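Citrate lyase, subunit 1 (Methanosaeta concilii, PDB 6HXI) probably catalyses the ATP-driven cleavage of citrate with coenzyme A to acetyl-CoA and oxaloacetate, working together with a succinyl-CoA ligase-like alpha subunit. Local coordinates at residues A260-W274 and D297-P309. Numbering follows the deposited sequence.
Sequences ASLKLTILNPEGRVW and DEMANYGEYSGDP. With NA (sodium ion), chain N; COA (coenzyme A), chain G.
K263 and E304 face each other as a hydrogen-bonded pair midway along two antiparallel strands, 261-266 and 301-306, with K263 N 2.7 Å from E304 O. S261/S306 and T265/Y302 close the same kind of backbone ring. E304 is bent at its second torsion (chi2 -96°), which swings its carboxylate toward S306, between two serines: S261 OG donates to OE1 at 3.1 Å and S306 OG to OE2 at 2.7 Å, both on syn sides, and this grip should fix the group's rotation. The K263 chain runs over OE1 with CD, but its NZ goes on to G274 O of the neighbouring alpha subunit.

Packing is tight where strand 301-306 begins. A300 CB sits over one face of the W274 indole, 3.4 Å from the centroid of the five-membered ring, while N301 OD1 comes obliquely to W274 CE3, in the six-membered ring, and accepts from T275. A300 O takes two N-H groups, L267 N and N268 N, from the same face of its carbonyl plane. Beyond this the contact loosens toward solvent: N268 ND2 reaches D297 O at 2.9 Å, and E298 OE1 receives R272 N on its anti side, whereas the R272 guanidinium turns to N332.

At the far end A260 O binds sodium with D255 and T258, and G307 CA lies 3.4 Å from O5P of coenzyme A. The contact thus joins a two-stranded antiparallel ribbon, ending at the coenzyme A and citrate site, to strand 273-275, outermost in this chain's parallel sheet, in the citrate-binding, succinyl-CoA synthetase-like domain.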
loop_
_atom_site.group_PDB
_atom_site.type_symbol
_atom_site.label_atom_id
_atom_site.label_comp_id
_atom_site.label_asym_id
_atom_site.label_seq_id
_atom_site.Cartn_x
_atom_site.Cartn_y
_atom_site.Cartn_z
ATOM N N ALA C 260 19.151 8.386 40.997
ATOM C CA ALA C 260 19.137 7.494 42.170
ATOM C C ALA C 260 20.451 7.648 42.936
ATOM O O ALA C 260 21.420 8.192 42.406
ATOM C CB ALA C 260 18.985 6.033 41.726
ATOM N N SER C 261 20.480 7.148 44.178
ATOM C CA SER C 261 21.648 7.223 45.053
ATOM C C SER C 261 22.221 5.837 45.324
ATOM O O SER C 261 21.469 4.913 45.615
ATOM C CB SER C 261 21.290 7.915 46.365
ATOM O OG SER C 261 22.443 8.103 47.171
ATOM N N LEU C 262 23.541 5.689 45.153
ATOM C CA LEU C 262 24.311 4.476 45.403
ATOM C C LEU C 262 25.589 5.000 46.064
ATOM O O LEU C 262 26.411 5.650 45.400
ATOM C CB LEU C 262 24.672 3.720 44.090
ATOM C CG LEU C 262 23.567 3.055 43.194
ATOM C CD1 LEU C 262 22.614 2.165 43.980
ATOM C CD2 LEU C 262 22.871 4.050 42.289
ATOM N N LYS C 263 25.711 4.803 47.388
ATOM C CA LYS C 263 26.836 5.294 48.173
ATOM C C LYS C 263 27.452 4.161 48.974
ATOM O O LYS C 263 26.732 3.373 49.566
ATOM C CB LYS C 263 26.399 6.460 49.095
ATOM C CG LYS C 263 25.802 7.680 48.354
ATOM C CD LYS C 263 25.469 8.883 49.253
ATOM C CE LYS C 263 26.611 9.887 49.350
ATOM N NZ LYS C 263 26.437 10.865 50.466
ATOM N N LEU C 264 28.782 4.057 48.970
ATOM C CA LEU C 264 29.517 3.049 49.733
ATOM C C LEU C 264 30.803 3.633 50.323
ATOM O O LEU C 264 31.601 4.240 49.609
ATOM C CB LEU C 264 29.814 1.787 48.890
ATOM C CG LEU C 264 30.772 0.735 49.495
ATOM C CD1 LEU C 264 30.167 0.051 50.733
ATOM C CD2 LEU C 264 31.185 -0.287 48.467
ATOM N N THR C 265 30.987 3.440 51.632
ATOM C CA THR C 265 32.164 3.854 52.400
ATOM C C THR C 265 32.616 2.644 53.217
ATOM O O THR C 265 31.881 2.185 54.097
ATOM C CB THR C 265 31.840 5.075 53.314
ATOM O OG1 THR C 265 31.277 6.140 52.539
ATOM C CG2 THR C 265 33.059 5.578 54.099
ATOM N N ILE C 266 33.815 2.132 52.937
ATOM C CA ILE C 266 34.360 1.015 53.713
ATOM C C ILE C 266 34.963 1.595 54.987
ATOM O O ILE C 266 35.779 2.528 54.928
ATOM C CB ILE C 266 35.364 0.129 52.917
ATOM C CG1 ILE C 266 34.785 -0.271 51.547
ATOM C CG2 ILE C 266 35.767 -1.114 53.742
ATOM C CD1 ILE C 266 35.839 -0.655 50.510
ATOM N N LEU C 267 34.524 1.069 56.140
ATOM C CA LEU C 267 34.990 1.505 57.455
ATOM C C LEU C 267 36.064 0.546 57.967
ATOM O O LEU C 267 37.055 0.987 58.556
ATOM C CB LEU C 267 33.827 1.561 58.468
ATOM C CG LEU C 267 32.567 2.355 58.104
ATOM C CD1 LEU C 267 31.444 2.087 59.095
ATOM C CD2 LEU C 267 32.836 3.839 58.053
ATOM N N ASN C 268 35.854 -0.767 57.760
ATOM C CA ASN C 268 36.753 -1.827 58.217
ATOM C C ASN C 268 36.619 -3.046 57.274
ATOM O O ASN C 268 35.627 -3.766 57.380
ATOM C CB ASN C 268 36.379 -2.203 59.661
ATOM C CG ASN C 268 37.229 -3.265 60.336
ATOM O OD1 ASN C 268 38.024 -3.988 59.717
ATOM N ND2 ASN C 268 37.033 -3.409 61.636
ATOM N N PRO C 269 37.601 -3.313 56.369
ATOM C CA PRO C 269 37.490 -4.500 55.481
ATOM C C PRO C 269 37.353 -5.844 56.222
ATOM O O PRO C 269 36.655 -6.739 55.732
ATOM C CB PRO C 269 38.785 -4.465 54.651
ATOM C CG PRO C 269 39.336 -3.103 54.821
ATOM C CD PRO C 269 38.858 -2.573 56.133
ATOM N N GLU C 270 37.993 -5.970 57.412
ATOM C CA GLU C 270 37.958 -7.181 58.238
ATOM C C GLU C 270 36.746 -7.260 59.202
ATOM O O GLU C 270 36.709 -8.136 60.074
ATOM C CB GLU C 270 39.291 -7.375 59.007
ATOM C CG GLU C 270 40.551 -7.342 58.149
ATOM C CD GLU C 270 40.517 -8.183 56.889
ATOM O OE1 GLU C 270 40.290 -9.411 56.994
ATOM O OE2 GLU C 270 40.716 -7.607 55.794
ATOM N N GLY C 271 35.764 -6.377 59.022
ATOM C CA GLY C 271 34.549 -6.358 59.833
ATOM C C GLY C 271 33.579 -7.459 59.446
ATOM O O GLY C 271 33.456 -7.786 58.259
ATOM N N ARG C 272 32.889 -8.048 60.438
ATOM C CA ARG C 272 31.934 -9.130 60.189
ATOM C C ARG C 272 30.476 -8.627 59.993
ATOM O O ARG C 272 29.623 -9.428 59.607
ATOM C CB ARG C 272 32.028 -10.259 61.246
ATOM C CG ARG C 272 31.696 -9.879 62.698
ATOM C CD ARG C 272 31.774 -11.070 63.658
ATOM N NE ARG C 272 30.861 -12.152 63.275
ATOM C CZ ARG C 272 29.587 -12.236 63.650
ATOM N NH1 ARG C 272 29.062 -11.318 64.453
ATOM N NH2 ARG C 272 28.830 -13.238 63.227
ATOM N N VAL C 273 30.199 -7.313 60.209
ATOM C CA VAL C 273 28.844 -6.772 59.989
ATOM C C VAL C 273 28.779 -5.922 58.703
ATOM O O VAL C 273 29.356 -4.826 58.625
ATOM C CB VAL C 273 28.203 -6.027 61.192
ATOM C CG1 VAL C 273 26.721 -5.718 60.922
ATOM C CG2 VAL C 273 28.369 -6.804 62.484
ATOM N N TRP C 274 28.074 -6.431 57.704
ATOM C CA TRP C 274 27.917 -5.677 56.469
ATOM C C TRP C 274 26.471 -5.234 56.317
ATOM O O TRP C 274 25.538 -5.892 56.813
ATOM C CB TRP C 274 28.420 -6.457 55.252
ATOM C CG TRP C 274 29.904 -6.652 55.239
ATOM C CD1 TRP C 274 30.622 -7.545 55.980
ATOM C CD2 TRP C 274 30.854 -5.940 54.435
ATOM N NE1 TRP C 274 31.961 -7.437 55.684
ATOM C CE2 TRP C 274 32.131 -6.465 54.733
ATOM C CE3 TRP C 274 30.753 -4.893 53.505
ATOM C CZ2 TRP C 274 33.295 -5.976 54.138
ATOM C CZ3 TRP C 274 31.907 -4.431 52.892
ATOM C CH2 TRP C 274 33.156 -4.965 53.214
ATOM N N ASP C 297 33.051 -1.566 66.030
ATOM C CA ASP C 297 34.279 -2.193 65.572
ATOM C C ASP C 297 33.989 -3.197 64.449
ATOM O O ASP C 297 34.730 -3.239 63.471
ATOM C CB ASP C 297 34.990 -2.883 66.751
ATOM C CG ASP C 297 35.156 -2.037 68.012
ATOM O OD1 ASP C 297 35.071 -0.782 67.913
ATOM O OD2 ASP C 297 35.384 -2.626 69.095
ATOM N N GLU C 298 32.889 -3.970 64.570
ATOM C CA GLU C 298 32.514 -4.942 63.546
ATOM C C GLU C 298 31.769 -4.327 62.347
ATOM O O GLU C 298 31.511 -5.030 61.360
ATOM C CB GLU C 298 31.743 -6.128 64.136
ATOM C CG GLU C 298 32.616 -7.068 64.961
ATOM C CD GLU C 298 33.948 -7.551 64.397
ATOM O OE1 GLU C 298 34.128 -7.559 63.156
ATOM O OE2 GLU C 298 34.807 -7.953 65.213
ATOM N N MET C 299 31.449 -3.027 62.408
ATOM C CA MET C 299 30.776 -2.360 61.295
ATOM C C MET C 299 31.746 -2.177 60.141
ATOM O O MET C 299 32.579 -1.269 60.151
ATOM C CB MET C 299 30.153 -1.045 61.723
ATOM C CG MET C 299 28.698 -1.015 61.452
ATOM S SD MET C 299 28.070 0.661 61.495
ATOM C CE MET C 299 27.951 0.869 63.141
ATOM N N ALA C 300 31.670 -3.099 59.183
ATOM C CA ALA C 300 32.539 -3.160 58.020
ATOM C C ALA C 300 32.366 -2.033 57.002
ATOM O O ALA C 300 33.305 -1.742 56.244
ATOM C CB ALA C 300 32.377 -4.495 57.343
ATOM N N ASN C 301 31.169 -1.414 56.960
ATOM C CA ASN C 301 30.895 -0.346 56.002
ATOM C C ASN C 301 29.676 0.496 56.367
ATOM O O ASN C 301 28.859 0.088 57.202
ATOM C CB ASN C 301 30.645 -0.950 54.605
ATOM C CG ASN C 301 29.287 -1.615 54.479
ATOM O OD1 ASN C 301 28.970 -2.589 55.165
ATOM N ND2 ASN C 301 28.441 -1.079 53.633
ATOM N N TYR C 302 29.546 1.656 55.699
ATOM C CA TYR C 302 28.377 2.525 55.728
ATOM C C TYR C 302 27.996 2.670 54.269
ATOM O O TYR C 302 28.749 3.235 53.479
ATOM C CB TYR C 302 28.583 3.915 56.390
ATOM C CG TYR C 302 27.389 4.803 56.118
ATOM C CD1 TYR C 302 26.199 4.635 56.823
ATOM C CD2 TYR C 302 27.381 5.676 55.032
ATOM C CE1 TYR C 302 25.041 5.321 56.465
ATOM C CE2 TYR C 302 26.220 6.356 54.654
ATOM C CZ TYR C 302 25.062 6.202 55.398
ATOM O OH TYR C 302 23.929 6.906 55.058
ATOM N N GLY C 303 26.846 2.124 53.930
ATOM C CA GLY C 303 26.305 2.149 52.578
ATOM C C GLY C 303 24.866 2.627 52.558
ATOM O O GLY C 303 24.179 2.639 53.595
ATOM N N GLU C 304 24.397 2.981 51.356
ATOM C CA GLU C 304 23.075 3.543 51.117
ATOM C C GLU C 304 22.750 3.480 49.618
ATOM O O GLU C 304 23.595 3.784 48.780
ATOM C CB GLU C 304 23.121 5.021 51.573
ATOM C CG GLU C 304 21.809 5.753 51.614
ATOM C CD GLU C 304 21.515 6.578 50.378
ATOM O OE1 GLU C 304 22.128 7.656 50.201
ATOM O OE2 GLU C 304 20.663 6.138 49.580
ATOM N N TYR C 305 21.527 3.082 49.304
ATOM C CA TYR C 305 20.935 3.084 47.964
ATOM C C TYR C 305 19.493 3.571 48.131
ATOM O O TYR C 305 18.819 3.185 49.083
ATOM C CB TYR C 305 21.024 1.717 47.251
ATOM C CG TYR C 305 20.040 0.682 47.742
ATOM C CD1 TYR C 305 20.329 -0.115 48.847
ATOM C CD2 TYR C 305 18.824 0.487 47.095
ATOM C CE1 TYR C 305 19.424 -1.070 49.302
ATOM C CE2 TYR C 305 17.901 -0.451 47.553
ATOM C CZ TYR C 305 18.210 -1.235 48.651
ATOM O OH TYR C 305 17.300 -2.150 49.103
ATOM N N SER C 306 19.050 4.477 47.272
ATOM C CA SER C 306 17.698 5.034 47.311
ATOM C C SER C 306 17.416 5.699 45.977
ATOM O O SER C 306 18.189 5.533 45.048
ATOM C CB SER C 306 17.570 6.044 48.449
ATOM O OG SER C 306 18.536 7.065 48.264
ATOM N N GLY C 307 16.322 6.428 45.888
ATOM C CA GLY C 307 15.950 7.135 44.664
ATOM C C GLY C 307 15.601 6.226 43.507
ATOM O O GLY C 307 15.876 6.552 42.351
ATOM N N ASP C 308 14.990 5.077 43.826
ATOM C CA ASP C 308 14.541 4.034 42.891
ATOM C C ASP C 308 15.620 3.597 41.867
ATOM O O ASP C 308 15.428 3.819 40.664
ATOM C CB ASP C 308 13.222 4.416 42.193
ATOM C CG ASP C 308 12.506 3.268 41.470
ATOM O OD1 ASP C 308 12.684 2.080 41.883
ATOM O OD2 ASP C 308 11.739 3.554 40.517
ATOM N N PRO C 309 16.744 2.952 42.307
ATOM C CA PRO C 309 17.735 2.473 41.327
ATOM C C PRO C 309 17.226 1.239 40.584
ATOM O O PRO C 309 16.482 0.452 41.168
ATOM C CB PRO C 309 18.964 2.144 42.186
ATOM C CG PRO C 309 18.460 1.919 43.556
ATOM C CD PRO C 309 17.136 2.609 43.702
HETATM NA NA NA N . 23.226 9.951 41.756
HETATM N N1A COA G . 18.201 12.813 24.149
HETATM C C2A COA G . 18.766 13.724 24.948
HETATM N N3A COA G . 18.577 13.922 26.260
HETATM C C4A COA G . 17.642 13.089 26.744
HETATM C C5A COA G . 16.968 12.105 26.041
HETATM C C6A COA G . 17.303 11.951 24.681
HETATM N N6A COA G . 16.809 10.986 23.907
HETATM N N7A COA G . 16.004 11.507 26.838
HETATM C C8A COA G . 16.122 12.123 27.987
HETATM N N9A COA G . 17.089 13.096 28.004
HETATM C C1B COA G . 17.443 13.987 29.108
HETATM C C2B COA G . 16.300 14.819 29.675
HETATM O O2B COA G . 16.064 15.983 28.880
HETATM C C3B COA G . 16.867 15.163 31.057
HETATM O O3B COA G . 17.820 16.247 30.995
HETATM P P3B COA G . 18.130 17.222 32.218
HETATM O O7A COA G . 18.479 16.361 33.385
HETATM O O8A COA G . 19.244 18.095 31.763
HETATM O O9A COA G . 16.862 18.072 32.409
HETATM C C4B COA G . 17.724 13.943 31.420
HETATM O O4B COA G . 17.927 13.216 30.191
HETATM C C5B COA G . 17.142 13.035 32.473
HETATM O O5B COA G . 15.749 12.837 32.161
HETATM P P1A COA G . 14.603 12.849 33.326
HETATM O O1A COA G . 13.305 12.264 32.904
HETATM O O2A COA G . 14.464 14.216 33.978
HETATM O O3A COA G . 15.386 11.870 34.314
HETATM P P2A COA G . 15.159 11.010 35.633
HETATM O O4A COA G . 14.690 9.658 35.272
HETATM O O5A COA G . 16.514 10.948 36.300
HETATM O O6A COA G . 14.072 11.796 36.544
HETATM C CBP COA G . 13.986 12.386 38.909
HETATM C CCP COA G . 14.454 12.794 37.508
HETATM C CDP COA G . 14.388 13.497 39.890
HETATM C CEP COA G . 12.457 12.197 38.956
HETATM C CAP COA G . 14.679 11.050 39.294
HETATM O OAP COA G . 16.064 11.086 39.001
HETATM C C9P COA G . 14.479 10.564 40.724
HETATM O O9P COA G . 13.442 9.972 41.033
HETATM N N8P COA G . 15.479 10.801 41.588
HETATM C C7P COA G . 15.391 10.482 43.007
HETATM C C6P COA G . 15.425 11.722 43.859
HETATM C C5P COA G . 15.438 11.402 45.335
HETATM O O5P COA G . 15.942 10.360 45.750
HETATM N N4P COA G . 14.857 12.293 46.138
HETATM C C3P COA G . 14.692 12.082 47.570
HETATM C C2P COA G . 13.494 11.215 47.899
HETATM S S1P COA G . 13.353 11.252 49.708
#